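Long-range contacts in EAL domain protein (Vibrio cholerae serotype O1, PDB 6IJ2), which hydrolyses the cyclic dinucleotides c-di-GMP and cGAMP as an EAL-family phosphodiesterase, and holds the product pGpG in this crystal: residues Gly236-Ala240 with Asn251-Ser255; Leu47-Asn53 with Lys241-Glu245. The protein carries 1 engineered substitution. One frame throughout, in Å; residues are numbered along the deposited sequence.

Contact 1 of 2, residues Gly236-Ala240 with Asn251-Ser255; sequences GYYFA and NPEFS. With nucleotides of chain B.
Tyr238 and Asn251 each set CG anti to the backbone N (chi1 178° and -175°), which carries the phenol ring out to the 251-255 segment and brings the amide nitrogen ND2 over the rim of one ring face, 3.7 Å from Tyr238 CE1. This fastens a turn that interrupts the last strand of the EAL-family TIM-type barrel, 233-244, to the short C-terminal helix. Asn251 is the N-cap of that helix, its OD1 accepting from Glu253 N at 3.0 Å, while its own backbone N gives a nearly straight 3.0 Å bond to Phe239 O. The bond from ND2 to Tyr238 O is weak. At the ring's far edge Tyr238 OH reaches Glu253 OE2 (2.6 Å) from above the carboxylate plane, though that glutamate is poorly ordered. Phe239 turns its CE1 edge to a face of Phe254 in a T-shaped pair, centroids 5.4 Å apart; Val34 of strand 27-35 touches both rings. The same turn serves the nucleotide: the Tyr237 ring lies flat over the G1 base of chain B, and Tyr237 N points almost straight at G1 O6, 2.8 Å away.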
# COMPACT_ATOMS: atom_id res chain seq x y z
N GLY A 236 17.26 12.28 5.64
CA GLY A 236 16.67 13.35 4.87
C GLY A 236 17.61 14.53 4.70
O GLY A 236 18.62 14.67 5.38
N TYR A 237 17.22 15.41 3.76
CA TYR A 237 18.00 16.61 3.47
C TYR A 237 18.23 17.45 4.72
O TYR A 237 19.25 18.14 4.81
CB TYR A 237 17.29 17.45 2.41
CG TYR A 237 17.29 16.87 1.01
CD1 TYR A 237 18.05 15.74 0.69
CD2 TYR A 237 16.55 17.46 0.00
CE1 TYR A 237 18.05 15.22 -0.59
CE2 TYR A 237 16.53 16.94 -1.28
CZ TYR A 237 17.29 15.82 -1.58
OH TYR A 237 17.28 15.31 -2.86
N TYR A 238 17.30 17.43 5.68
CA TYR A 238 17.52 18.19 6.91
C TYR A 238 18.81 17.78 7.59
O TYR A 238 19.49 18.62 8.20
CB TYR A 238 16.35 18.01 7.87
CG TYR A 238 16.56 18.73 9.18
CD1 TYR A 238 16.62 20.11 9.23
CD2 TYR A 238 16.71 18.02 10.37
CE1 TYR A 238 16.84 20.78 10.42
CE2 TYR A 238 16.93 18.69 11.58
CZ TYR A 238 16.98 20.07 11.59
OH TYR A 238 17.19 20.74 12.77
N PHE A 239 19.19 16.50 7.49
CA PHE A 239 20.43 16.02 8.09
C PHE A 239 21.61 16.15 7.13
O PHE A 239 22.64 16.73 7.49
CB PHE A 239 20.25 14.57 8.54
CG PHE A 239 19.12 14.39 9.50
CD1 PHE A 239 19.26 14.74 10.84
CD2 PHE A 239 17.89 13.91 9.07
CE1 PHE A 239 18.20 14.60 11.73
CE2 PHE A 239 16.83 13.77 9.96
CZ PHE A 239 16.98 14.11 11.29
N ALA A 240 21.46 15.63 5.92
CA ALA A 240 22.50 15.76 4.91
C ALA A 240 21.99 15.21 3.60
O ALA A 240 21.37 14.14 3.58
CB ALA A 240 23.79 15.02 5.31
N ASN A 251 24.36 17.80 9.73
CA ASN A 251 23.91 19.10 10.20
C ASN A 251 24.23 19.33 11.68
O ASN A 251 23.75 18.58 12.54
CB ASN A 251 22.40 19.22 9.95
CG ASN A 251 21.84 20.59 10.30
OD1 ASN A 251 22.58 21.55 10.50
ND2 ASN A 251 20.51 20.68 10.36
N PRO A 252 25.03 20.34 12.01
CA PRO A 252 25.26 20.66 13.43
C PRO A 252 24.02 21.19 14.14
O PRO A 252 23.91 21.02 15.36
CB PRO A 252 26.37 21.72 13.38
CG PRO A 252 26.98 21.59 12.02
CD PRO A 252 25.87 21.16 11.12
N GLU A 253 23.09 21.81 13.41
CA GLU A 253 21.94 22.45 14.05
C GLU A 253 21.05 21.42 14.75
O GLU A 253 20.52 21.69 15.83
CB GLU A 253 21.14 23.24 13.02
CG GLU A 253 20.04 24.14 13.59
CD GLU A 253 18.67 23.48 13.60
OE1 GLU A 253 18.11 23.28 14.69
OE2 GLU A 253 18.15 23.17 12.51
N PHE A 254 20.88 20.25 14.14
CA PHE A 254 20.05 19.22 14.75
C PHE A 254 20.64 18.74 16.07
O PHE A 254 19.90 18.35 16.98
CB PHE A 254 19.87 18.05 13.78
CG PHE A 254 20.35 16.73 14.32
CD1 PHE A 254 21.67 16.33 14.15
CD2 PHE A 254 19.49 15.89 15.01
CE1 PHE A 254 22.11 15.13 14.65
CE2 PHE A 254 19.92 14.69 15.52
CZ PHE A 254 21.24 14.31 15.34
N SER A 255 21.97 18.79 16.20
CA SER A 255 22.62 18.30 17.42
C SER A 255 22.25 19.15 18.63
O SER A 255 22.08 18.62 19.73
CB SER A 255 24.14 18.27 17.23
OG SER A 255 24.50 17.60 16.04
OP3 G B 1 13.18 5.66 -0.94
P G B 1 13.86 5.60 -2.21
OP1 G B 1 15.06 4.82 -2.12
OP2 G B 1 12.88 5.19 -3.15
O5' G B 1 14.20 7.11 -2.49
C5' G B 1 15.52 7.62 -2.35
C4' G B 1 15.62 8.98 -3.00
O4' G B 1 15.18 9.99 -2.07
C3' G B 1 17.01 9.42 -3.46
O3' G B 1 17.02 9.93 -4.78
C2' G B 1 17.36 10.54 -2.50
O2' G B 1 18.14 11.57 -3.02
C1' G B 1 15.98 11.12 -2.20
N9 G B 1 15.94 11.87 -0.95
C8 G B 1 16.64 11.60 0.20
N7 G B 1 16.38 12.44 1.15
C5 G B 1 15.45 13.31 0.61
C6 G B 1 14.79 14.43 1.18
O6 G B 1 14.92 14.90 2.30
N1 G B 1 13.93 15.03 0.27
C2 G B 1 13.72 14.61 -1.01
N2 G B 1 12.84 15.31 -1.72
N3 G B 1 14.31 13.56 -1.55
C4 G B 1 15.16 12.96 -0.69

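Contact 2 of 2, residues Leu47-Asn53 with Lys241-Glu245; sequences LVRGLNN and KPGFE. With nucleotides of chain B.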
# COMPACT_ATOMS: atom_id res chain seq x y z
N LEU A 47 23.47 5.15 -3.06
CA LEU A 47 22.57 5.62 -4.11
C LEU A 47 23.34 5.76 -5.41
O LEU A 47 24.40 6.40 -5.43
CB LEU A 47 21.94 6.96 -3.74
CG LEU A 47 21.08 6.93 -2.48
CD1 LEU A 47 20.92 8.33 -1.97
CD2 LEU A 47 19.72 6.31 -2.78
N VAL A 48 22.81 5.19 -6.48
CA VAL A 48 23.53 5.16 -7.75
C VAL A 48 23.67 6.57 -8.33
O VAL A 48 22.75 7.40 -8.24
CB VAL A 48 22.79 4.21 -8.71
CG1 VAL A 48 22.42 4.91 -10.00
CG2 VAL A 48 23.63 2.99 -8.99
N ARG A 49 24.82 6.84 -8.94
CA ARG A 49 25.11 8.11 -9.60
C ARG A 49 25.96 7.83 -10.82
O ARG A 49 26.68 6.83 -10.88
CB ARG A 49 25.87 9.09 -8.69
CG ARG A 49 25.10 9.58 -7.47
CD ARG A 49 23.90 10.42 -7.89
NE ARG A 49 23.19 10.94 -6.72
CZ ARG A 49 22.18 10.32 -6.14
NH1 ARG A 49 21.58 10.85 -5.07
NH2 ARG A 49 21.77 9.16 -6.61
N GLY A 50 25.88 8.73 -11.80
CA GLY A 50 26.78 8.66 -12.93
C GLY A 50 28.20 8.99 -12.50
O GLY A 50 28.47 9.46 -11.39
N LEU A 51 29.15 8.75 -13.42
CA LEU A 51 30.55 9.00 -13.11
C LEU A 51 30.83 10.49 -12.90
O LEU A 51 31.79 10.85 -12.21
CB LEU A 51 31.45 8.45 -14.23
CG LEU A 51 31.54 6.93 -14.29
CD1 LEU A 51 32.52 6.49 -15.37
CD2 LEU A 51 31.89 6.33 -12.93
N ASN A 52 30.01 11.36 -13.49
CA ASN A 52 30.09 12.80 -13.29
C ASN A 52 28.95 13.33 -12.43
O ASN A 52 28.47 14.44 -12.64
CB ASN A 52 30.12 13.52 -14.64
CG ASN A 52 31.37 13.21 -15.44
OD1 ASN A 52 32.31 14.00 -15.48
ND2 ASN A 52 31.39 12.04 -16.09
N ASN A 53 28.49 12.51 -11.47
CA ASN A 53 27.39 12.84 -10.56
C ASN A 53 26.07 13.01 -11.30
O ASN A 53 25.19 13.74 -10.84
CB ASN A 53 27.71 14.09 -9.73
CG ASN A 53 26.88 14.17 -8.45
OD1 ASN A 53 26.40 13.15 -7.95
ND2 ASN A 53 26.70 15.38 -7.93
N LYS A 241 22.25 15.94 2.52
CA LYS A 241 22.03 15.42 1.19
C LYS A 241 23.00 14.28 0.91
O LYS A 241 24.05 14.17 1.56
CB LYS A 241 22.23 16.53 0.16
CG LYS A 241 21.38 17.78 0.39
CD LYS A 241 21.81 18.88 -0.59
CE LYS A 241 21.18 20.22 -0.25
NZ LYS A 241 21.69 21.29 -1.15
N PRO A 242 22.69 13.41 -0.06
CA PRO A 242 23.65 12.39 -0.50
C PRO A 242 24.99 13.01 -0.88
O PRO A 242 25.06 14.10 -1.45
CB PRO A 242 22.96 11.76 -1.70
CG PRO A 242 21.47 11.95 -1.41
CD PRO A 242 21.40 13.31 -0.78
N GLY A 243 26.06 12.29 -0.59
CA GLY A 243 27.38 12.77 -0.95
C GLY A 243 28.02 11.91 -2.01
O GLY A 243 28.18 10.70 -1.82
N PHE A 244 28.40 12.53 -3.13
CA PHE A 244 29.01 11.81 -4.24
C PHE A 244 30.35 11.23 -3.81
O PHE A 244 31.27 11.98 -3.48
CB PHE A 244 29.20 12.75 -5.43
CG PHE A 244 29.81 12.10 -6.63
CD1 PHE A 244 29.04 11.32 -7.47
CD2 PHE A 244 31.15 12.28 -6.93
CE1 PHE A 244 29.59 10.72 -8.59
CE2 PHE A 244 31.71 11.69 -8.05
CZ PHE A 244 30.93 10.91 -8.88
N GLU A 245 30.44 9.89 -3.81
CA GLU A 245 31.66 9.16 -3.44
C GLU A 245 32.23 9.67 -2.12
O GLU A 245 33.45 9.75 -1.93
CB GLU A 245 32.70 9.23 -4.56
CG GLU A 245 32.22 8.58 -5.86
CD GLU A 245 33.34 8.32 -6.86
OE1 GLU A 245 34.23 9.19 -7.02
OE2 GLU A 245 33.33 7.25 -7.50
P G B 2 17.98 9.36 -5.81
OP1 G B 2 19.23 9.15 -5.18
OP2 G B 2 17.90 10.22 -6.95
O5' G B 2 17.33 7.98 -6.21
C5' G B 2 16.24 7.90 -7.12
C4' G B 2 15.71 6.49 -7.14
O4' G B 2 16.76 5.59 -7.54
C3' G B 2 15.19 5.96 -5.80
O3' G B 2 13.97 5.24 -5.95
C2' G B 2 16.26 4.98 -5.37
O2' G B 2 15.83 3.90 -4.58
C1' G B 2 16.75 4.46 -6.72
N9 G B 2 18.11 3.96 -6.61
C8 G B 2 19.22 4.67 -6.26
N7 G B 2 20.29 3.93 -6.18
C5 G B 2 19.85 2.66 -6.47
C6 G B 2 20.55 1.43 -6.54
O6 G B 2 21.74 1.22 -6.32
N1 G B 2 19.72 0.38 -6.89
C2 G B 2 18.38 0.49 -7.13
N2 G B 2 17.74 -0.64 -7.44
N3 G B 2 17.71 1.63 -7.08
C4 G B 2 18.50 2.66 -6.75
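No hydrogen bond joins the two backbones, which run 7.7 Å apart between the CA atoms of Leu47 and Pro242 and close to 6.6 Å between those of Asn53 and Phe244, where 50-53 folds into a type I turn. Side chains do most of the joining. The Leu47 methyl CD1 rests on Pro242 CG at 3.7 Å, and the Arg49 guanidinium comes obliquely against CB of the same proline. Further on, CB of Asn53 lies over one face of the Phe244 ring in a CH-pi contact, while Gly50 O sits at the ring's edge, 3.3 Å from Phe244 CE1; that oxygen also takes Asn53 N within the turn.

Leu47 belongs to the EAL signature that names this barrel family, two residues after Glu45, which binds calcium here. Strand 27-35 lies between strands 41-49 and 233-244 and bonds to both, through Ala29 and Thr27 on one side and Phe30 and Met28 on the other. The nucleotide site begins at the strand end: Val48 N donates to N7 of G2 of chain B. Bent at chi2 (-65°), Arg49 folds back so that NH1 and NH2 both grip the phosphate oxygen G2 OP1, each at 2.9 Å and with the oxygen near the guanidinium plane. Arg49 NH2 is also bound to Val48 O at 2.6 Å, which helps fix the rotation of the group facing the phosphate.

How the contacts relate
From the N terminus, the chain passes through strand 41-49 and the turn of contact 2, then runs through most of the barrel before strand 233-244 returns. Residues 236-240 enter contact 1 first; 241-245 follow directly and close the long loop of contact 2 back to 47-53. Only then does the chain reach 251-255 and close the short loop of contact 1, so the two loops cross. Strand 233-244 is common to both, and the contacts meet where Tyr237 CE1 packs 3.9 Å from Pro242 CD. Contact 1 ties that strand to the C-terminal helix beside G1, contact 2 ties it to strand 41-49 beside G2, one nucleotide of pGpG at each.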